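Local atomic coordinates of protein BZZ1 (Saccharomyces cerevisiae, PDB entry 2A28), a protein that plays a role in endocytosis and trafficking to the vacuole, and works with type I myosins to restore polarity of the actin cytoskeleton after NaCl stress. Residues Val27-Asp32 and Lys45-Thr50. Numbering follows the deposited sequence.
Sequences VIRGDD and KGLFPT
In this SH3 domain, the second of BZZ1, the n-Src loop meets strand 44-49 and the turn that follows it, at T50, on the far side of strand 36-41. Residues 27-32 leave strand 24-27 through a classic beta bulge, in which I28 and R29 both face Y38. Three surface contacts then join them to 45-50. The polar one is at the loop end. T50 OG1 gives its proton to D31 OD2 at 2.6 Å. It meets the carboxylate from above, 36° out of plane. D31 CG lies anti to the backbone N (chi1 -162°), which carries OD2 over to the threonine. The other oxygen, OD1, takes the backbone N-H groups of G33 and G35, so both oxygens of the carboxylate are engaged. With an alanine at D31, the G33 and G35 N-H groups would probably lose their acceptor OD1, and the loop end its polar link to T50 OG1. T50 OG1 also bonds to T37 OG1. Further back, the R29 chain bends at chi2 and chi3, folding its guanidinium toward its own loop. R29 NH1 reaches G30 O at 2.9 Å, in the guanidinium plane, and also bonds to W36 O. R29 NH2 rests obliquely against L47 CD2 at 3.5 Å. At the bulge the I28 and K45 side chains cross at about a right angle, with I28 CD1 packed tightly on K45 CD at 3.5 Å.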
ATOM      1  N   VAL A  27       3.139   7.497   0.683  1.00  6.09           N
ATOM      2  CA  VAL A  27       3.749   6.762   1.775  1.00  7.15           C
ATOM      3  C   VAL A  27       3.706   7.589   3.041  1.00  6.74           C
ATOM      4  O   VAL A  27       4.155   8.721   3.039  1.00  9.59           O
ATOM      5  CB  VAL A  27       5.194   6.436   1.462  1.00  8.36           C
ATOM      6  CG1 VAL A  27       5.921   5.842   2.653  1.00 13.45           C
ATOM      7  CG2 VAL A  27       5.200   5.464   0.265  1.00 12.74           C
ATOM      8  N   ILE A  28       3.180   6.975   4.105  1.00  6.94           N
ATOM      9  CA  ILE A  28       3.182   7.574   5.435  1.00  6.99           C
ATOM     10  C   ILE A  28       4.274   6.968   6.281  1.00  6.70           C
ATOM     11  O   ILE A  28       5.017   7.738   6.939  1.00  7.31           O
ATOM     12  CB  ILE A  28       1.802   7.461   6.063  1.00  7.57           C
ATOM     13  CG1 ILE A  28       0.712   8.213   5.234  1.00  8.78           C
ATOM     14  CG2 ILE A  28       1.776   7.965   7.508  1.00 10.73           C
ATOM     15  CD1 ILE A  28      -0.703   7.915   5.680  1.00 11.35           C
ATOM     16  N   ARG A  29       4.465   5.662   6.277  1.00  6.30           N
ATOM     17  CA  ARG A  29       5.511   4.938   7.018  1.00  6.96           C
ATOM     18  C   ARG A  29       6.037   3.885   6.062  1.00  6.64           C
ATOM     19  O   ARG A  29       5.293   3.026   5.609  1.00  6.89           O
ATOM     20  CB  ARG A  29       4.999   4.391   8.367  1.00  6.69           C
ATOM     21  CG  ARG A  29       6.011   3.870   9.373  1.00  8.24           C
ATOM     22  CD  ARG A  29       6.455   2.438   9.164  1.00  8.37           C
ATOM     23  NE  ARG A  29       5.377   1.501   9.382  1.00  9.42           N
ATOM     24  CZ  ARG A  29       5.138   0.386   8.697  1.00  8.11           C
ATOM     25  NH1 ARG A  29       5.878  -0.012   7.656  1.00 11.34           N
ATOM     26  NH2 ARG A  29       4.129  -0.341   9.008  1.00  9.15           N
ATOM     27  N   GLY A  30       7.300   4.012   5.688  1.00  6.40           N
ATOM     28  CA  GLY A  30       7.875   3.137   4.690  1.00  7.28           C
ATOM     29  C   GLY A  30       8.105   1.783   5.274  1.00  6.49           C
ATOM     30  O   GLY A  30       8.080   1.499   6.472  1.00  7.00           O
ATOM     31  N   ASP A  31       8.459   0.866   4.373  1.00  7.13           N
ATOM     32  CA  ASP A  31       8.748  -0.493   4.815  1.00  8.44           C
ATOM     33  C   ASP A  31       9.893  -0.535   5.794  1.00  9.51           C
ATOM     34  O   ASP A  31      10.940  -0.049   5.474  1.00 11.32           O
ATOM     35  CB  ASP A  31       9.053  -1.352   3.575  1.00  9.63           C
ATOM     36  CG  ASP A  31       8.940  -2.820   3.826  1.00 10.19           C
ATOM     37  OD1 ASP A  31       9.223  -3.371   4.910  1.00 10.67           O
ATOM     38  OD2 ASP A  31       8.420  -3.546   2.978  1.00  9.32           O
ATOM     39  N   ASP A  32       9.627  -1.161   6.942  1.00 10.57           N
ATOM     40  CA  ASP A  32      10.667  -1.250   7.941  1.00 12.92           C
ATOM     41  C   ASP A  32      11.304  -2.604   8.000  1.00 14.31           C
ATOM     42  O   ASP A  32      11.940  -2.964   9.006  1.00 21.27           O
ATOM     43  CB  ASP A  32      10.072  -0.944   9.333  1.00 21.92           C
ATOM     44  CG  ASP A  32       8.746  -1.679   9.550  1.00 26.02           C
ATOM     45  OD1 ASP A  32       7.908  -1.255  10.382  1.00 41.39           O
ATOM     46  OD2 ASP A  32       8.557  -2.732   8.876  1.00 33.93           O
ATOM     47  N   LYS A  45      -6.528   4.636   3.802  1.00  8.66           N
ATOM     48  CA  LYS A  45      -5.249   4.519   4.524  1.00  7.85           C
ATOM     49  C   LYS A  45      -5.115   3.202   5.222  1.00  7.80           C
ATOM     50  O   LYS A  45      -6.027   2.766   5.921  1.00  9.97           O
ATOM     51  CB  LYS A  45      -5.269   5.663   5.548  1.00 11.31           C
ATOM     52  CG  LYS A  45      -3.987   5.773   6.330  1.00 10.70           C
ATOM     53  CD  LYS A  45      -3.848   7.165   6.991  1.00 14.57           C
ATOM     54  CE  LYS A  45      -5.028   7.395   7.917  1.00 19.16           C
ATOM     55  NZ  LYS A  45      -4.748   8.587   8.788  1.00 33.05           N
ATOM     56  N   GLY A  46      -3.967   2.579   5.065  1.00  7.62           N
ATOM     57  CA  GLY A  46      -3.662   1.344   5.738  1.00  7.19           C
ATOM     58  C   GLY A  46      -2.420   0.723   5.205  1.00  6.22           C
ATOM     59  O   GLY A  46      -1.607   1.318   4.456  1.00  6.06           O
ATOM     60  N   LEU A  47      -2.167  -0.499   5.627  1.00  5.66           N
ATOM     61  CA  LEU A  47      -1.031  -1.282   5.255  1.00  5.74           C
ATOM     62  C   LEU A  47      -1.272  -2.047   3.938  1.00  5.63           C
ATOM     63  O   LEU A  47      -2.302  -2.630   3.708  1.00  6.57           O
ATOM     64  CB  LEU A  47      -0.705  -2.359   6.310  1.00  6.90           C
ATOM     65  CG  LEU A  47      -0.381  -1.842   7.706  1.00  7.21           C
ATOM     66  CD1 LEU A  47      -0.301  -2.977   8.701  1.00 10.25           C
ATOM     67  CD2 LEU A  47       0.939  -1.082   7.689  1.00 10.51           C
ATOM     68  N   PHE A  48      -0.212  -2.088   3.128  1.00  5.56           N
ATOM     69  CA  PHE A  48      -0.263  -2.863   1.881  1.00  6.94           C
ATOM     70  C   PHE A  48       1.126  -3.435   1.622  1.00  5.71           C
ATOM     71  O   PHE A  48       2.136  -2.925   2.134  1.00  5.62           O
ATOM     72  CB  PHE A  48      -0.688  -1.997   0.666  1.00  7.44           C
ATOM     73  CG  PHE A  48       0.181  -0.798   0.472  1.00  7.83           C
ATOM     74  CD1 PHE A  48       1.244  -0.825  -0.426  1.00  7.06           C
ATOM     75  CD2 PHE A  48      -0.013   0.370   1.158  1.00  9.34           C
ATOM     76  CE1 PHE A  48       2.084   0.230  -0.589  1.00  7.06           C
ATOM     77  CE2 PHE A  48       0.793   1.445   1.013  1.00  8.87           C
ATOM     78  CZ  PHE A  48       1.838   1.410   0.102  1.00  7.90           C
ATOM     79  N   PRO A  49       1.223  -4.487   0.803  1.00  6.29           N
ATOM     80  CA  PRO A  49       2.541  -5.084   0.582  1.00  6.38           C
ATOM     81  C   PRO A  49       3.422  -4.243  -0.324  1.00  6.13           C
ATOM     82  O   PRO A  49       3.096  -3.958  -1.477  1.00  6.11           O
ATOM     83  CB  PRO A  49       2.244  -6.452  -0.033  1.00  8.59           C
ATOM     84  CG  PRO A  49       0.779  -6.685   0.164  1.00 13.78           C
ATOM     85  CD  PRO A  49       0.157  -5.316   0.241  1.00  8.13           C
ATOM     86  N   THR A  50       4.600  -3.883   0.166  1.00  5.89           N
ATOM     87  CA  THR A  50       5.531  -3.049  -0.557  1.00  6.56           C
ATOM     88  C   THR A  50       5.886  -3.603  -1.920  1.00  6.83           C
ATOM     89  O   THR A  50       6.010  -2.887  -2.909  1.00  6.15           O
ATOM     90  CB  THR A  50       6.825  -2.912   0.282  1.00  6.92           C
ATOM     91  OG1 THR A  50       6.403  -2.551   1.593  1.00  7.00           O
ATOM     92  CG2 THR A  50       7.808  -1.915  -0.257  1.00  9.81           C
TER